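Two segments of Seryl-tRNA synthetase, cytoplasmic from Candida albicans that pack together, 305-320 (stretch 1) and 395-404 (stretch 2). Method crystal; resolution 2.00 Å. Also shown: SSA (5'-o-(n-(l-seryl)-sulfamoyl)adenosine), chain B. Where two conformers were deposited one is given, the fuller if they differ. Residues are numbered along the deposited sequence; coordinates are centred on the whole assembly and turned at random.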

# COMPACT_ATOMS: atom_id res chain seq x y z
N VAL A 305 13.77 -16.17 -7.11
CA VAL A 305 14.27 -17.54 -7.11
C VAL A 305 15.56 -17.65 -6.31
O VAL A 305 16.42 -16.79 -6.39
N LEU A 306 15.65 -18.73 -5.54
CA LEU A 306 16.87 -19.09 -4.84
C LEU A 306 17.34 -20.40 -5.44
O LEU A 306 16.54 -21.33 -5.63
N THR A 307 18.63 -20.49 -5.75
CA THR A 307 19.19 -21.68 -6.35
C THR A 307 20.55 -21.96 -5.72
O THR A 307 21.10 -21.13 -5.00
N GLU A 308 21.10 -23.13 -6.04
CA GLU A 308 22.49 -23.43 -5.73
C GLU A 308 23.40 -22.51 -6.53
O GLU A 308 23.07 -22.13 -7.66
N PRO A 309 24.54 -22.14 -5.94
CA PRO A 309 25.50 -21.27 -6.64
C PRO A 309 25.82 -21.77 -8.05
O PRO A 309 25.95 -20.98 -8.98
N GLU A 310 25.89 -23.09 -8.21
CA GLU A 310 26.30 -23.68 -9.48
C GLU A 310 25.17 -23.68 -10.51
O GLU A 310 25.37 -24.05 -11.67
N LYS A 311 23.98 -23.26 -10.11
CA LYS A 311 22.84 -23.35 -11.02
C LYS A 311 22.21 -22.01 -11.38
O LYS A 311 21.23 -21.97 -12.13
N SER A 312 22.76 -20.92 -10.86
CA SER A 312 22.08 -19.64 -11.00
C SER A 312 22.10 -19.13 -12.44
O SER A 312 21.15 -18.50 -12.89
N TRP A 313 23.19 -19.38 -13.15
CA TRP A 313 23.28 -18.86 -14.51
C TRP A 313 22.27 -19.51 -15.45
O TRP A 313 21.66 -18.84 -16.28
N GLU A 314 22.07 -20.81 -15.30
CA GLU A 314 21.01 -21.51 -16.02
C GLU A 314 19.63 -20.99 -15.59
O GLU A 314 18.73 -20.81 -16.42
N GLU A 315 19.46 -20.72 -14.30
CA GLU A 315 18.18 -20.20 -13.82
C GLU A 315 17.89 -18.81 -14.40
O GLU A 315 16.74 -18.51 -14.74
N PHE A 316 18.92 -17.97 -14.48
CA PHE A 316 18.79 -16.63 -15.06
C PHE A 316 18.18 -16.72 -16.47
O PHE A 316 17.27 -15.97 -16.82
N ASP A 317 18.70 -17.65 -17.28
CA ASP A 317 18.16 -17.84 -18.63
C ASP A 317 16.70 -18.30 -18.59
O ASP A 317 15.86 -17.85 -19.38
N ARG A 318 16.40 -19.20 -17.67
CA ARG A 318 15.04 -19.70 -17.48
C ARG A 318 14.08 -18.56 -17.12
O ARG A 318 12.95 -18.50 -17.61
N MET A 319 14.53 -17.67 -16.25
CA MET A 319 13.67 -16.58 -15.77
C MET A 319 13.38 -15.52 -16.84
O MET A 319 12.23 -15.09 -16.98
N ILE A 320 14.39 -15.10 -17.59
CA ILE A 320 14.13 -14.12 -18.65
C ILE A 320 13.27 -14.81 -19.71
O ILE A 320 12.40 -14.19 -20.32
N LYS A 395 31.54 -19.80 4.58
CA LYS A 395 30.14 -20.20 4.48
C LYS A 395 29.68 -20.15 3.03
O LYS A 395 30.07 -19.25 2.28
N LYS A 396 28.89 -21.13 2.62
CA LYS A 396 28.33 -21.12 1.27
C LYS A 396 26.86 -20.70 1.33
O LYS A 396 26.07 -21.23 2.11
N TYR A 397 26.51 -19.72 0.49
CA TYR A 397 25.16 -19.18 0.46
C TYR A 397 24.46 -19.53 -0.85
O TYR A 397 25.11 -19.83 -1.86
N VAL A 398 23.13 -19.49 -0.84
CA VAL A 398 22.35 -19.67 -2.06
C VAL A 398 22.61 -18.48 -2.97
O VAL A 398 23.14 -17.46 -2.55
N HIS A 399 22.23 -18.61 -4.23
CA HIS A 399 22.20 -17.45 -5.09
C HIS A 399 20.76 -16.98 -5.19
O HIS A 399 19.85 -17.81 -5.18
N CYS A 400 20.58 -15.66 -5.24
CA CYS A 400 19.27 -15.05 -5.43
C CYS A 400 19.19 -14.37 -6.78
O CYS A 400 20.11 -13.67 -7.19
N LEU A 401 18.07 -14.58 -7.45
CA LEU A 401 17.78 -13.92 -8.71
C LEU A 401 16.41 -13.31 -8.60
O LEU A 401 15.55 -13.83 -7.87
N ASN A 402 16.19 -12.22 -9.31
CA ASN A 402 14.87 -11.64 -9.36
C ASN A 402 14.60 -11.13 -10.76
O ASN A 402 15.53 -10.70 -11.46
N SER A 403 13.35 -11.22 -11.19
CA SER A 403 12.97 -10.70 -12.50
C SER A 403 11.52 -10.24 -12.48
O SER A 403 10.64 -10.95 -11.99
N THR A 404 11.27 -9.06 -13.03
CA THR A 404 9.90 -8.66 -13.24
C THR A 404 9.20 -9.74 -14.07
O THR A 404 9.79 -10.26 -15.01

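The imidazole of His399 is held from two directions: Pro309 CA sits 3.4 Å from the ring centroid, almost on the ring normal, in a CH-pi contact over one face, while at the ring edge ND1 forms a 2.8 Å hydrogen bond with Ser312 OG, in which either could be the donor. His399 adopts chi1 m, and Ser312, chi1 p, points toward the strand from the first turn of the helix. Strands 305-307 and 399-404 pair antiparallel: Val305 N to Leu401 O and Leu401 N to Val305 O are both 3.0 Å, Thr307 N to His399 O is 3.0 Å, and His399 N to Thr307 O is 2.9 Å. Val305 (t), Thr307 (p), His399 and Leu401 therefore share the sheet face that meets the helix. Leu306 (m, p) and Cys400 (m) occupy the other, where Leu306 CD2 lies 4.1 Å from Val398 CG2. Leu401, with chi1 m and chi2 off-well at 100°, has the largest area covered across the contact. Its CD1 reaches Thr307 CG2 at 3.8 Å; its CD2 lies 3.6 Å from Phe316 CB, near the plane of the Phe316 ring at its edge. Met319 (m, t, p) points toward the strand, placing SD 3.5 Å from Leu401 CB and CE 4.0 Å from Ser403 CB. At the loop end, Pro309 CG approaches Tyr397 O at 3.2 Å. The CA-to-CB bond of Lys396 points toward the loop, and its side chain is t, t, p, t; its NZ stays 4.0 Å from Glu310 OE2, beyond a salt bridge, but donates to water 1 at 2.7 Å. That water donates to Glu308 OE2 at 2.6 Å and Glu310 OE1 at 3.2 Å, linking the three charged groups. Beyond the interface, Thr404 OG1 donates to OG of the seryl-adenylate analogue SSA at 2.6 Å.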

# COMPACT_ATOMS: atom_id res chain seq x y z
CB VAL A 305 14.55 -18.04 -8.55
CG1 VAL A 305 15.03 -19.49 -8.53
CG2 VAL A 305 13.31 -17.89 -9.42
CB LEU A 306 16.60 -19.27 -3.34
CG LEU A 306 16.05 -18.09 -2.54
CD1 LEU A 306 14.57 -17.93 -2.77
CD2 LEU A 306 16.28 -18.33 -1.03
CB THR A 307 19.51 -21.47 -7.86
OG1 THR A 307 20.69 -20.65 -7.98
CG2 THR A 307 18.37 -20.78 -8.60
CB GLU A 308 22.81 -24.88 -6.07
CG GLU A 308 21.89 -25.88 -5.42
CD GLU A 308 22.41 -27.30 -5.56
OE1 GLU A 308 21.69 -28.14 -6.12
OE2 GLU A 308 23.54 -27.56 -5.10
CB PRO A 309 26.74 -21.34 -5.75
CG PRO A 309 26.18 -21.55 -4.36
CD PRO A 309 24.94 -22.41 -4.55
CB GLU A 310 26.83 -25.10 -9.26
CG GLU A 310 27.96 -25.21 -8.22
CD GLU A 310 27.48 -25.24 -6.75
OE1 GLU A 310 26.25 -25.23 -6.50
OE2 GLU A 310 28.34 -25.28 -5.84
CB LYS A 311 21.79 -24.33 -10.47
CG LYS A 311 22.31 -25.77 -10.41
CD LYS A 311 21.41 -26.71 -9.62
CE LYS A 311 20.16 -27.10 -10.39
NZ LYS A 311 19.34 -28.11 -9.66
CB SER A 312 22.68 -18.59 -10.07
OG SER A 312 24.04 -18.37 -10.38
CB TRP A 313 24.72 -18.89 -15.02
CG TRP A 313 25.60 -18.05 -14.13
CD1 TRP A 313 26.52 -18.51 -13.23
CD2 TRP A 313 25.59 -16.62 -14.01
NE1 TRP A 313 27.10 -17.45 -12.57
CE2 TRP A 313 26.54 -16.28 -13.03
CE3 TRP A 313 24.86 -15.60 -14.62
CZ2 TRP A 313 26.80 -14.96 -12.66
CZ3 TRP A 313 25.11 -14.29 -14.25
CH2 TRP A 313 26.08 -13.98 -13.29
CB GLU A 314 21.12 -23.01 -15.77
CG GLU A 314 20.06 -23.85 -16.47
CD GLU A 314 20.19 -25.33 -16.13
OE1 GLU A 314 20.22 -25.68 -14.93
OE2 GLU A 314 20.25 -26.15 -17.08
CB GLU A 315 18.15 -20.12 -12.30
CG GLU A 315 16.76 -19.75 -11.76
CD GLU A 315 15.71 -20.83 -12.01
OE1 GLU A 315 16.09 -22.02 -12.11
OE2 GLU A 315 14.51 -20.49 -12.10
CB PHE A 316 20.17 -15.94 -15.11
CG PHE A 316 20.18 -14.59 -15.78
CD1 PHE A 316 19.99 -13.43 -15.05
CD2 PHE A 316 20.42 -14.48 -17.15
CE1 PHE A 316 20.02 -12.17 -15.67
CE2 PHE A 316 20.44 -13.22 -17.78
CZ PHE A 316 20.25 -12.07 -17.04
CB ASP A 317 19.01 -18.83 -19.44
CG ASP A 317 20.36 -18.24 -19.85
OD1 ASP A 317 20.48 -17.01 -19.94
OD2 ASP A 317 21.29 -19.03 -20.08
CB ARG A 318 15.05 -20.75 -16.37
CG ARG A 318 13.84 -21.66 -16.32
CD ARG A 318 14.16 -22.92 -15.50
NE ARG A 318 15.10 -23.79 -16.19
CZ ARG A 318 16.25 -24.23 -15.67
NH1 ARG A 318 16.62 -23.89 -14.44
NH2 ARG A 318 17.03 -25.02 -16.40
CB MET A 319 14.28 -15.93 -14.52
CG MET A 319 14.33 -16.87 -13.33
SD MET A 319 15.36 -16.24 -12.00
CE MET A 319 14.37 -14.83 -11.43
CB ILE A 320 15.43 -13.48 -19.24
CG1 ILE A 320 15.07 -12.33 -20.20
CG2 ILE A 320 16.31 -14.54 -19.92
CD1 ILE A 320 14.37 -11.17 -19.46
CB LYS A 395 29.25 -19.28 5.33
CG LYS A 395 29.56 -19.28 6.83
CD LYS A 395 28.43 -18.61 7.59
CE LYS A 395 28.67 -18.59 9.10
NZ LYS A 395 27.46 -18.17 9.87
CB LYS A 396 28.48 -22.48 0.60
CG LYS A 396 27.93 -22.51 -0.82
CD LYS A 396 28.25 -23.83 -1.53
CE LYS A 396 27.23 -24.90 -1.20
NZ LYS A 396 27.44 -26.14 -2.00
CB TYR A 397 25.20 -17.66 0.64
CG TYR A 397 25.84 -17.24 1.94
CD1 TYR A 397 25.14 -17.33 3.13
CD2 TYR A 397 27.15 -16.76 1.98
CE1 TYR A 397 25.70 -16.95 4.33
CE2 TYR A 397 27.74 -16.38 3.19
CZ TYR A 397 27.00 -16.48 4.36
OH TYR A 397 27.52 -16.11 5.57
CB VAL A 398 20.83 -19.70 -1.76
CG1 VAL A 398 20.48 -20.89 -0.88
CG2 VAL A 398 20.40 -18.40 -1.09
CB HIS A 399 22.74 -17.77 -6.49
CG HIS A 399 24.24 -17.82 -6.56
ND1 HIS A 399 24.92 -17.92 -7.75
CD2 HIS A 399 25.18 -17.78 -5.59
CE1 HIS A 399 26.22 -17.94 -7.51
NE2 HIS A 399 26.40 -17.86 -6.20
CB CYS A 400 18.96 -14.04 -4.34
SG CYS A 400 19.15 -14.77 -2.68
CB LEU A 401 17.78 -14.94 -9.84
CG LEU A 401 19.06 -15.75 -10.05
CD1 LEU A 401 18.92 -17.13 -9.43
CD2 LEU A 401 19.34 -15.88 -11.56
CB ASN A 402 14.72 -10.51 -8.33
CG ASN A 402 15.54 -9.27 -8.69
OD1 ASN A 402 15.07 -8.39 -9.42
ND2 ASN A 402 16.76 -9.20 -8.16
CB SER A 403 13.20 -11.74 -13.60
OG SER A 403 12.66 -11.29 -14.84
CB THR A 404 9.83 -7.36 -14.05
OG1 THR A 404 10.76 -6.41 -13.52
CG2 THR A 404 8.41 -6.80 -14.04
N10 SSA B . 12.67 -6.45 -8.36
CA SSA B . 13.19 -5.95 -9.63
CB SSA B . 12.64 -6.79 -10.79
OG SSA B . 11.23 -6.54 -10.97
C9 SSA B . 12.82 -4.51 -9.82
O9 SSA B . 12.08 -3.93 -9.03
N8 SSA B . 13.33 -3.91 -10.89
S1 SSA B . 12.82 -2.49 -11.42
O1S SSA B . 13.18 -1.40 -10.56
O2S SSA B . 13.36 -2.28 -12.72
O5' SSA B . 11.29 -2.52 -11.58
C5' SSA B . 10.65 -3.55 -12.32
C4' SSA B . 9.63 -2.93 -13.28
O4' SSA B . 8.62 -2.17 -12.61
C3' SSA B . 10.23 -1.96 -14.27
O3' SSA B . 10.89 -2.67 -15.32
C2' SSA B . 8.99 -1.20 -14.72
O2' SSA B . 8.25 -1.97 -15.68
C1' SSA B . 8.15 -1.12 -13.44
N9 SSA B . 8.36 0.18 -12.77
C8 SSA B . 9.48 0.59 -12.15
N7 SSA B . 9.27 1.84 -11.68
C5 SSA B . 8.01 2.19 -12.00
C6 SSA B . 7.25 3.32 -11.77
N6 SSA B . 7.80 4.35 -11.09
N1 SSA B . 5.98 3.37 -12.22
C2 SSA B . 5.46 2.33 -12.89
N3 SSA B . 6.17 1.22 -13.12
C4 SSA B . 7.45 1.14 -12.69
O HOH W 1 25.26 -26.30 -3.65